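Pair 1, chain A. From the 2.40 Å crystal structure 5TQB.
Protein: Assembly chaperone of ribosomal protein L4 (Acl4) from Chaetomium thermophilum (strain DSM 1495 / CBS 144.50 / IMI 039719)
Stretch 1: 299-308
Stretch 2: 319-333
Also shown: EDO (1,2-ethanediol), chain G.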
# COMPACT_ATOMS: atom_id res chain seq x y z
N SER A 299 11.76 -3.68 19.71
CA SER A 299 10.61 -2.85 20.02
C SER A 299 11.07 -1.42 20.26
O SER A 299 10.48 -0.47 19.76
CB SER A 299 9.86 -3.39 21.25
OG SER A 299 8.78 -2.54 21.60
N ARG A 300 12.16 -1.29 21.01
CA ARG A 300 12.74 0.02 21.31
C ARG A 300 13.22 0.72 20.04
O ARG A 300 13.06 1.93 19.89
CB ARG A 300 13.91 -0.14 22.28
CG ARG A 300 14.31 1.14 22.99
CD ARG A 300 15.82 1.23 23.15
NE ARG A 300 16.39 0.04 23.78
CZ ARG A 300 17.68 -0.26 23.78
NH1 ARG A 300 18.55 0.54 23.18
NH2 ARG A 300 18.12 -1.36 24.38
N LYS A 301 13.82 -0.05 19.12
CA LYS A 301 14.34 0.49 17.87
C LYS A 301 13.21 1.04 17.00
O LYS A 301 13.33 2.10 16.40
CB LYS A 301 15.11 -0.58 17.10
CG LYS A 301 16.40 -1.02 17.78
CD LYS A 301 17.02 -2.24 17.10
CE LYS A 301 18.21 -2.77 17.90
NZ LYS A 301 18.76 -4.04 17.33
N TRP A 302 12.10 0.31 16.95
CA TRP A 302 10.93 0.75 16.20
C TRP A 302 10.35 2.03 16.80
O TRP A 302 9.98 2.95 16.07
CB TRP A 302 9.88 -0.36 16.16
CG TRP A 302 10.12 -1.39 15.11
CD1 TRP A 302 11.11 -2.33 15.09
CD2 TRP A 302 9.36 -1.60 13.91
NE1 TRP A 302 11.02 -3.11 13.96
CE2 TRP A 302 9.95 -2.68 13.22
CE3 TRP A 302 8.24 -0.98 13.36
CZ2 TRP A 302 9.45 -3.15 12.01
CZ3 TRP A 302 7.74 -1.44 12.15
CH2 TRP A 302 8.35 -2.52 11.49
N LEU A 303 10.29 2.09 18.13
CA LEU A 303 9.66 3.22 18.81
C LEU A 303 10.55 4.46 18.77
O LEU A 303 10.06 5.57 18.65
CB LEU A 303 9.33 2.86 20.25
CG LEU A 303 8.23 1.80 20.44
CD1 LEU A 303 8.15 1.39 21.91
CD2 LEU A 303 6.88 2.30 19.96
N ARG A 304 11.86 4.25 18.88
CA ARG A 304 12.81 5.35 18.72
C ARG A 304 12.62 5.93 17.32
O ARG A 304 12.52 7.15 17.15
CB ARG A 304 14.24 4.86 18.90
CG ARG A 304 14.61 4.54 20.35
CD ARG A 304 15.36 5.68 21.01
NE ARG A 304 15.57 5.45 22.44
CZ ARG A 304 16.53 4.68 22.95
NH1 ARG A 304 17.39 4.05 22.15
NH2 ARG A 304 16.63 4.54 24.26
N GLN A 305 12.54 5.05 16.34
CA GLN A 305 12.40 5.47 14.95
C GLN A 305 11.05 6.13 14.72
O GLN A 305 10.93 7.02 13.88
CB GLN A 305 12.56 4.26 14.02
CG GLN A 305 12.58 4.62 12.54
CD GLN A 305 13.75 5.51 12.17
OE1 GLN A 305 14.79 5.49 12.82
NE2 GLN A 305 13.59 6.29 11.11
N CYS A 306 10.04 5.70 15.47
CA CYS A 306 8.73 6.32 15.39
C CYS A 306 8.82 7.79 15.79
O CYS A 306 8.37 8.67 15.06
CB CYS A 306 7.72 5.59 16.27
SG CYS A 306 6.16 6.46 16.51
N LEU A 307 9.42 8.05 16.95
CA LEU A 307 9.55 9.42 17.44
C LEU A 307 10.44 10.26 16.53
O LEU A 307 10.24 11.46 16.39
CB LEU A 307 10.13 9.46 18.86
CG LEU A 307 9.21 9.27 20.08
CD1 LEU A 307 7.88 10.02 19.94
CD2 LEU A 307 8.96 7.80 20.35
N LYS A 308 11.43 9.62 15.92
CA LYS A 308 12.33 10.31 15.02
C LYS A 308 11.53 10.85 13.83
O LYS A 308 11.52 12.05 13.57
CB LYS A 308 13.43 9.37 14.56
CG LYS A 308 14.48 10.02 13.68
CD LYS A 308 15.55 9.03 13.27
CE LYS A 308 16.66 9.69 12.49
NZ LYS A 308 17.71 8.71 12.11
N ARG A 319 -1.08 12.03 21.54
CA ARG A 319 -1.25 10.89 22.44
C ARG A 319 -0.41 9.68 22.02
O ARG A 319 0.11 8.95 22.87
CB ARG A 319 -2.73 10.50 22.54
CG ARG A 319 -3.58 11.57 23.19
CD ARG A 319 -4.85 10.99 23.78
NE ARG A 319 -5.86 10.71 22.76
CZ ARG A 319 -6.99 10.06 22.99
NH1 ARG A 319 -7.27 9.61 24.21
NH2 ARG A 319 -7.85 9.86 22.00
N LEU A 320 -0.26 9.47 20.72
CA LEU A 320 0.57 8.38 20.22
C LEU A 320 2.04 8.67 20.50
O LEU A 320 2.82 7.77 20.82
CB LEU A 320 0.34 8.19 18.72
CG LEU A 320 1.09 7.04 18.05
CD1 LEU A 320 0.26 6.47 16.92
CD2 LEU A 320 2.45 7.50 17.51
N GLY A 321 2.41 9.94 20.38
CA GLY A 321 3.78 10.37 20.64
C GLY A 321 4.18 10.18 22.08
O GLY A 321 5.30 9.76 22.38
N GLU A 322 3.27 10.48 23.00
CA GLU A 322 3.57 10.34 24.42
C GLU A 322 3.60 8.88 24.84
O GLU A 322 4.37 8.50 25.72
CB GLU A 322 2.57 11.13 25.27
CG GLU A 322 2.57 12.63 24.99
CD GLU A 322 3.96 13.26 25.05
OE1 GLU A 322 4.76 12.86 25.92
OE2 GLU A 322 4.24 14.16 24.23
N HIS A 323 2.78 8.05 24.21
CA HIS A 323 2.74 6.63 24.57
C HIS A 323 4.02 5.93 24.14
O HIS A 323 4.53 5.06 24.85
CB HIS A 323 1.54 5.94 23.93
CG HIS A 323 1.30 4.56 24.48
ND1 HIS A 323 0.84 3.53 23.69
CD2 HIS A 323 1.45 4.06 25.72
CE1 HIS A 323 0.72 2.44 24.44
NE2 HIS A 323 1.09 2.74 25.67
N ALA A 324 4.53 6.29 22.97
CA ALA A 324 5.77 5.72 22.47
C ALA A 324 6.89 6.01 23.46
O ALA A 324 7.72 5.15 23.74
CB ALA A 324 6.10 6.28 21.09
N LYS A 325 6.89 7.22 24.01
CA LYS A 325 7.87 7.58 25.02
C LYS A 325 7.73 6.69 26.26
O LYS A 325 8.72 6.16 26.75
CB LYS A 325 7.75 9.05 25.40
CG LYS A 325 8.14 10.01 24.28
CD LYS A 325 7.93 11.46 24.69
CE LYS A 325 8.02 12.39 23.49
NZ LYS A 325 7.82 13.81 23.88
N GLU A 326 6.50 6.52 26.75
CA GLU A 326 6.24 5.69 27.93
C GLU A 326 6.78 4.28 27.73
O GLU A 326 7.38 3.70 28.63
CB GLU A 326 4.74 5.57 28.22
CG GLU A 326 4.04 6.83 28.67
CD GLU A 326 2.57 6.59 28.95
OE1 GLU A 326 2.25 5.66 29.72
OE2 GLU A 326 1.72 7.32 28.39
N LEU A 327 6.55 3.74 26.53
CA LEU A 327 6.96 2.38 26.21
C LEU A 327 8.48 2.23 26.19
O LEU A 327 9.01 1.23 26.67
CB LEU A 327 6.36 1.95 24.86
CG LEU A 327 4.84 1.74 24.85
CD1 LEU A 327 4.30 1.67 23.43
CD2 LEU A 327 4.45 0.49 25.64
N ILE A 328 9.17 3.22 25.65
CA ILE A 328 10.63 3.19 25.62
C ILE A 328 11.17 3.26 27.05
O ILE A 328 12.03 2.46 27.43
CB ILE A 328 11.21 4.33 24.78
CG1 ILE A 328 10.85 4.12 23.30
CG2 ILE A 328 12.72 4.40 24.93
CD1 ILE A 328 11.19 5.28 22.39
N ALA A 329 10.67 4.21 27.82
CA ALA A 329 11.09 4.38 29.21
C ALA A 329 10.86 3.09 29.99
O ALA A 329 11.65 2.72 30.86
CB ALA A 329 10.33 5.52 29.86
N SER A 330 9.77 2.40 29.66
CA SER A 330 9.43 1.14 30.30
C SER A 330 10.42 0.03 29.96
O SER A 330 10.89 -0.68 30.86
CB SER A 330 8.03 0.72 29.89
OG SER A 330 7.83 -0.66 30.11
N ILE A 331 10.72 -0.14 28.68
CA ILE A 331 11.69 -1.14 28.24
C ILE A 331 13.05 -0.91 28.89
O ILE A 331 13.76 -1.85 29.23
CB ILE A 331 11.85 -1.14 26.70
CG1 ILE A 331 10.55 -1.58 26.03
CG2 ILE A 331 12.97 -2.09 26.27
CD1 ILE A 331 10.52 -1.32 24.53
N ILE A 332 13.41 0.36 29.05
CA ILE A 332 14.69 0.73 29.63
C ILE A 332 14.80 0.27 31.08
O ILE A 332 15.83 -0.27 31.49
CB ILE A 332 14.91 2.26 29.55
CG1 ILE A 332 15.26 2.65 28.11
CG2 ILE A 332 16.04 2.71 30.49
CD1 ILE A 332 15.28 4.14 27.85
N GLY A 333 13.74 0.50 31.85
CA GLY A 333 13.73 0.14 33.26
C GLY A 333 13.94 -1.34 33.50
O GLY A 333 14.53 -1.74 34.50
C1 EDO G . 14.44 4.13 8.27
O1 EDO G . 13.77 3.08 7.59
C2 EDO G . 13.94 5.47 7.77
O2 EDO G . 12.65 5.72 8.29

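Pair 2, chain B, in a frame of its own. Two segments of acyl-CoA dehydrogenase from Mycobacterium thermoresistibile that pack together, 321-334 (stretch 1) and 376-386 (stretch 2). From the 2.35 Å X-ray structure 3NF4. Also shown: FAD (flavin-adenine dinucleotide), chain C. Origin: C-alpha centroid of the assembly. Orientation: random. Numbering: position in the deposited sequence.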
# COMPACT_ATOMS: atom_id res chain seq x y z
N SER B 321 -24.05 9.69 -6.05
CA SER B 321 -23.87 8.26 -6.11
C SER B 321 -22.39 7.81 -6.13
O SER B 321 -22.00 7.00 -5.30
CB SER B 321 -24.57 7.73 -7.35
OG SER B 321 -25.41 6.65 -6.99
N GLN B 322 -21.61 8.32 -7.09
CA GLN B 322 -20.18 8.04 -7.16
C GLN B 322 -19.50 8.38 -5.83
O GLN B 322 -18.72 7.59 -5.31
CB GLN B 322 -19.48 8.85 -8.27
CG GLN B 322 -19.56 8.32 -9.70
CD GLN B 322 -18.80 6.99 -9.94
OE1 GLN B 322 -19.30 5.90 -9.61
NE2 GLN B 322 -17.62 7.08 -10.57
N GLN B 323 -19.83 9.56 -5.31
CA GLN B 323 -19.17 10.13 -4.16
C GLN B 323 -19.51 9.39 -2.88
O GLN B 323 -18.68 9.31 -1.95
CB GLN B 323 -19.45 11.64 -4.07
CG GLN B 323 -18.91 12.42 -5.29
CD GLN B 323 -19.92 12.68 -6.41
OE1 GLN B 323 -21.01 12.08 -6.47
NE2 GLN B 323 -19.56 13.59 -7.32
N ALA B 324 -20.71 8.81 -2.84
CA ALA B 324 -21.12 7.95 -1.74
C ALA B 324 -20.42 6.58 -1.73
O ALA B 324 -20.14 6.07 -0.65
CB ALA B 324 -22.68 7.78 -1.67
N SER B 325 -20.17 5.99 -2.90
CA SER B 325 -19.35 4.77 -3.01
C SER B 325 -17.89 5.00 -2.58
O SER B 325 -17.29 4.18 -1.87
CB SER B 325 -19.37 4.20 -4.44
OG SER B 325 -20.58 3.50 -4.62
N ILE B 326 -17.35 6.13 -3.03
CA ILE B 326 -16.00 6.55 -2.70
C ILE B 326 -15.90 6.76 -1.17
O ILE B 326 -14.99 6.23 -0.52
CB ILE B 326 -15.61 7.80 -3.53
CG1 ILE B 326 -15.37 7.39 -4.99
CG2 ILE B 326 -14.42 8.53 -2.96
CD1 ILE B 326 -15.13 8.60 -5.93
N ALA B 327 -16.85 7.48 -0.59
CA ALA B 327 -16.84 7.69 0.88
C ALA B 327 -16.82 6.37 1.71
O ALA B 327 -16.05 6.23 2.66
CB ALA B 327 -18.01 8.60 1.31
N LYS B 328 -17.66 5.40 1.34
CA LYS B 328 -17.77 4.13 2.07
C LYS B 328 -16.48 3.29 1.95
O LYS B 328 -15.96 2.82 2.96
CB LYS B 328 -19.02 3.37 1.60
CG LYS B 328 -19.40 2.16 2.45
CD LYS B 328 -18.69 0.89 1.97
CE LYS B 328 -19.14 -0.31 2.81
NZ LYS B 328 -18.17 -1.42 2.74
N LEU B 329 -15.97 3.12 0.73
CA LEU B 329 -14.68 2.46 0.47
C LEU B 329 -13.52 3.08 1.27
O LEU B 329 -12.78 2.38 1.96
CB LEU B 329 -14.32 2.52 -1.01
CG LEU B 329 -12.91 2.03 -1.38
CD1 LEU B 329 -12.85 0.52 -1.34
CD2 LEU B 329 -12.52 2.49 -2.75
N THR B 330 -13.38 4.40 1.14
CA THR B 330 -12.31 5.18 1.80
C THR B 330 -12.39 5.06 3.33
O THR B 330 -11.41 4.70 3.98
CB THR B 330 -12.47 6.68 1.36
OG1 THR B 330 -12.06 6.78 -0.01
CG2 THR B 330 -11.65 7.65 2.22
N ALA B 331 -13.56 5.32 3.89
CA ALA B 331 -13.75 5.31 5.33
C ALA B 331 -13.58 3.92 6.00
O ALA B 331 -13.08 3.84 7.15
CB ALA B 331 -15.10 5.91 5.69
N THR B 332 -13.95 2.85 5.30
CA THR B 332 -13.79 1.50 5.87
C THR B 332 -12.38 0.95 5.68
O THR B 332 -11.84 0.29 6.57
CB THR B 332 -14.89 0.47 5.39
OG1 THR B 332 -14.83 0.28 3.96
CG2 THR B 332 -16.27 0.97 5.76
N ASP B 333 -11.75 1.23 4.54
CA ASP B 333 -10.31 0.92 4.42
C ASP B 333 -9.50 1.65 5.56
O ASP B 333 -8.60 1.08 6.16
CB ASP B 333 -9.74 1.19 3.02
CG ASP B 333 -10.02 0.02 1.99
OD1 ASP B 333 -10.59 -1.06 2.35
OD2 ASP B 333 -9.67 0.19 0.78
N ALA B 334 -9.87 2.90 5.87
CA ALA B 334 -9.20 3.65 6.96
C ALA B 334 -9.41 3.05 8.35
O ALA B 334 -8.46 2.99 9.14
CB ALA B 334 -9.61 5.15 6.96
N ILE B 376 -17.38 -4.80 -4.63
CA ILE B 376 -18.57 -4.22 -5.28
C ILE B 376 -18.50 -2.66 -5.40
O ILE B 376 -18.84 -2.11 -6.48
CB ILE B 376 -19.91 -4.74 -4.60
CG1 ILE B 376 -20.39 -6.00 -5.31
CG2 ILE B 376 -21.06 -3.75 -4.65
CD1 ILE B 376 -19.58 -7.23 -5.03
N GLN B 377 -18.05 -1.98 -4.33
CA GLN B 377 -17.81 -0.50 -4.40
C GLN B 377 -16.91 -0.11 -5.58
O GLN B 377 -17.27 0.75 -6.36
CB GLN B 377 -17.24 0.11 -3.10
CG GLN B 377 -18.08 -0.02 -1.81
CD GLN B 377 -19.60 0.31 -1.97
OE1 GLN B 377 -20.01 1.07 -2.85
NE2 GLN B 377 -20.42 -0.28 -1.08
N ARG B 378 -15.75 -0.77 -5.72
CA ARG B 378 -14.88 -0.54 -6.85
C ARG B 378 -15.54 -0.80 -8.23
O ARG B 378 -15.24 -0.13 -9.24
CB ARG B 378 -13.59 -1.37 -6.72
CG ARG B 378 -12.67 -0.99 -5.51
CD ARG B 378 -11.37 -1.87 -5.51
NE ARG B 378 -10.39 -1.36 -4.55
CZ ARG B 378 -10.34 -1.66 -3.26
NH1 ARG B 378 -11.20 -2.51 -2.71
NH2 ARG B 378 -9.43 -1.09 -2.48
N LEU B 379 -16.43 -1.80 -8.27
CA LEU B 379 -17.12 -2.16 -9.52
C LEU B 379 -18.16 -1.07 -9.85
O LEU B 379 -18.26 -0.61 -10.98
CB LEU B 379 -17.74 -3.57 -9.40
CG LEU B 379 -18.56 -4.15 -10.56
CD1 LEU B 379 -17.81 -4.07 -11.93
CD2 LEU B 379 -19.04 -5.61 -10.29
N VAL B 380 -18.88 -0.59 -8.85
CA VAL B 380 -19.77 0.57 -9.03
C VAL B 380 -19.03 1.82 -9.58
O VAL B 380 -19.44 2.38 -10.62
CB VAL B 380 -20.59 0.87 -7.74
CG1 VAL B 380 -21.14 2.31 -7.68
CG2 VAL B 380 -21.74 -0.13 -7.67
N ILE B 381 -17.92 2.20 -8.94
CA ILE B 381 -17.10 3.34 -9.38
C ILE B 381 -16.58 3.19 -10.84
O ILE B 381 -16.64 4.14 -11.63
CB ILE B 381 -15.91 3.61 -8.39
CG1 ILE B 381 -16.45 3.95 -6.99
CG2 ILE B 381 -15.02 4.72 -8.91
CD1 ILE B 381 -15.53 3.63 -5.77
N ALA B 382 -16.05 2.01 -11.19
CA ALA B 382 -15.58 1.82 -12.56
C ALA B 382 -16.71 1.98 -13.60
O ALA B 382 -16.48 2.54 -14.68
CB ALA B 382 -14.91 0.47 -12.74
N ARG B 383 -17.91 1.47 -13.29
CA ARG B 383 -19.07 1.61 -14.19
C ARG B 383 -19.41 3.09 -14.42
O ARG B 383 -19.68 3.48 -15.57
CB ARG B 383 -20.30 0.83 -13.68
CG ARG B 383 -20.19 -0.71 -13.83
CD ARG B 383 -21.44 -1.42 -13.33
NE ARG B 383 -21.32 -2.89 -13.33
CZ ARG B 383 -22.03 -3.72 -12.56
NH1 ARG B 383 -22.94 -3.25 -11.70
NH2 ARG B 383 -21.83 -5.03 -12.65
N GLY B 384 -19.39 3.90 -13.35
CA GLY B 384 -19.58 5.34 -13.43
C GLY B 384 -18.53 6.09 -14.26
O GLY B 384 -18.71 7.26 -14.55
N LEU B 385 -17.44 5.40 -14.61
CA LEU B 385 -16.41 5.91 -15.53
C LEU B 385 -16.57 5.37 -16.97
O LEU B 385 -15.77 5.67 -17.87
CB LEU B 385 -14.99 5.56 -15.00
CG LEU B 385 -14.55 5.99 -13.58
CD1 LEU B 385 -13.13 5.49 -13.22
CD2 LEU B 385 -14.65 7.51 -13.37
N THR B 386 -17.60 4.55 -17.19
CA THR B 386 -17.78 3.94 -18.51
C THR B 386 -18.76 4.71 -19.40
O THR B 386 -18.36 5.24 -20.45
CB THR B 386 -18.14 2.43 -18.38
OG1 THR B 386 -17.14 1.77 -17.59
CG2 THR B 386 -18.22 1.74 -19.76
PA FAD C . -20.71 -13.04 -1.47
O1A FAD C . -21.66 -12.28 -2.35
O2A FAD C . -20.80 -14.54 -1.47
O5B FAD C . -19.20 -12.65 -1.89
C5B FAD C . -18.04 -13.36 -1.49
C4B FAD C . -16.79 -12.70 -2.09
O4B FAD C . -16.85 -12.63 -3.53
C3B FAD C . -16.62 -11.27 -1.58
O3B FAD C . -15.24 -11.03 -1.32
C2B FAD C . -17.06 -10.40 -2.75
O2B FAD C . -16.46 -9.08 -2.70
C1B FAD C . -16.71 -11.27 -3.97
N9A FAD C . -17.63 -10.91 -5.08
C8A FAD C . -18.97 -11.16 -5.13
N7A FAD C . -19.47 -10.65 -6.28
C5A FAD C . -18.43 -10.08 -6.95
C6A FAD C . -18.33 -9.42 -8.17
N6A FAD C . -19.43 -9.23 -8.93
N1A FAD C . -17.10 -8.97 -8.58
C2A FAD C . -16.00 -9.15 -7.83
N3A FAD C . -16.09 -9.77 -6.64
C4A FAD C . -17.28 -10.25 -6.19
N1 FAD C . -28.08 -7.81 4.78
C2 FAD C . -29.29 -7.17 4.76
O2 FAD C . -29.99 -7.14 3.72
N3 FAD C . -29.76 -6.55 5.88
C4 FAD C . -29.04 -6.54 7.03
O4 FAD C . -29.51 -5.96 8.04
C4X FAD C . -27.79 -7.18 7.07
N5 FAD C . -27.05 -7.20 8.21
C5X FAD C . -25.86 -7.86 8.23
C6 FAD C . -25.11 -7.88 9.41
C7 FAD C . -23.88 -8.54 9.46
C7M FAD C . -23.10 -8.55 10.75
C8 FAD C . -23.42 -9.19 8.30
C8M FAD C . -22.11 -9.93 8.24
C9 FAD C . -24.17 -9.15 7.13
C9A FAD C . -25.39 -8.50 7.07
N10 FAD C . -26.10 -8.48 5.91
C10 FAD C . -27.31 -7.84 5.90
C1' FAD C . -25.60 -9.17 4.69
C2' FAD C . -24.41 -8.47 3.98
O2' FAD C . -24.86 -7.26 3.34
C3' FAD C . -23.63 -9.42 3.03
O3' FAD C . -22.99 -10.42 3.84
C4' FAD C . -22.55 -8.81 2.11
O4' FAD C . -23.03 -7.63 1.44
C5' FAD C . -21.90 -9.74 1.06
O5' FAD C . -22.68 -10.85 0.55
P FAD C . -22.23 -12.38 0.84
O1P FAD C . -21.97 -12.54 2.33
O2P FAD C . -23.18 -13.35 0.20
O3P FAD C . -20.81 -12.47 0.05
O HOH W 1 -10.58 -2.83 0.38

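Both pairs are built on the same scaffold: two helices packed with their directions nearly reversed, at 147° in pair 1 and 150° in pair 2, with axes approaching to 9.6 Å and 9.4 Å. Fourteen central residues superpose to 0.3 Å, and the surface buried is almost equal, 565 and 552 Å². The backbone therefore poses one problem twice, and the side chains answer it in two chemical dialects.

Pair 1 answers with hydrocarbon, and no hydrogen bond crosses between its stretches. Two side chains act as knobs, one from each helix. Leu307(A) sits among Gly321(A), Ala324(A), Lys325(A) and Ile328(A), its CD2 reaching 3.3 Å from CB of Ala324(A), so that the leucine packs directly on the alanine CB. In return, Ile328(A) fills the hollow formed by Arg300(A), Leu303(A), Arg304(A) and Leu307(A). Leu303(A) continues the apolar seam, its CD1 lying 3.5 Å from CB of Leu327(A) and its CB 3.6 Å from CG1 of Ile328(A).

Pair 2 keeps part of this pattern. Leu329(B) matches Leu307(A), and Ile381(B) matches Ile328(A) with side-chain centres only 0.5 Å apart. The isoleucine still receives apolar contacts, its CD1 lying 3.8 Å from CG1 of Ile326(B) and 4.4 Å from CD2 of Leu329(B). Between these matching volumes the chemistry differs. Leu303(A) matches Ser325(B), and Ala324(A) matches Gln377(B): the large-small combination is exchanged across the interface. The longer glutamine reaches back to the short serine, whose OG donates a hydrogen bond to OE1 of Gln377(B) at 3.1 Å. The same serine OG also lies 3.3 Å from CG1 of Val380(B), so a polar pair is set directly against apolar packing.

A second exchange occurs where Arg300(A) matches Gln322(B). The arginine offers its aliphatic part, CG lying 4.1 Å from CG2 of Ile328(A). The glutamine instead bends its end toward the other stretch and donates from NE2 to the backbone O of Ile381(B), 3.3 Å away. Nearby, Ile331(A) matches Gly384(B). In pair 1 the isoleucine brings CD1 to 3.6 Å from OG of Ser299(A); in pair 2 an ideal CB on the glycine would lie 2.4 Å from OE1 of Gln322(B), a clash. The bare glycine thus leaves the space that the glutamine end occupies.

The last lesson concerns long cationic chains. Lys325(A) and Arg378(B) coincide, and both start with CA-to-CB pointing away. The lysine passes the leucine knob, its CE 4.3 Å from CD1 of Leu307(A). The arginine chain runs on extended, its end coming nearer the other stretch, where CD1 of Leu329(B) lies over one face of the guanidinium, 3.7 Å from NH1, while NH2 forms a salt bridge with OD2 of Asp333(B) at 3.5 Å. Water 1 joins them too, donating to OD1 of Asp333(B) at 2.6 Å and accepting from NH1 of Arg378(B) at 3.2 Å. In both pairs a leucine and an isoleucine occupy matching positions, and the side chains around them differ as complementary sets.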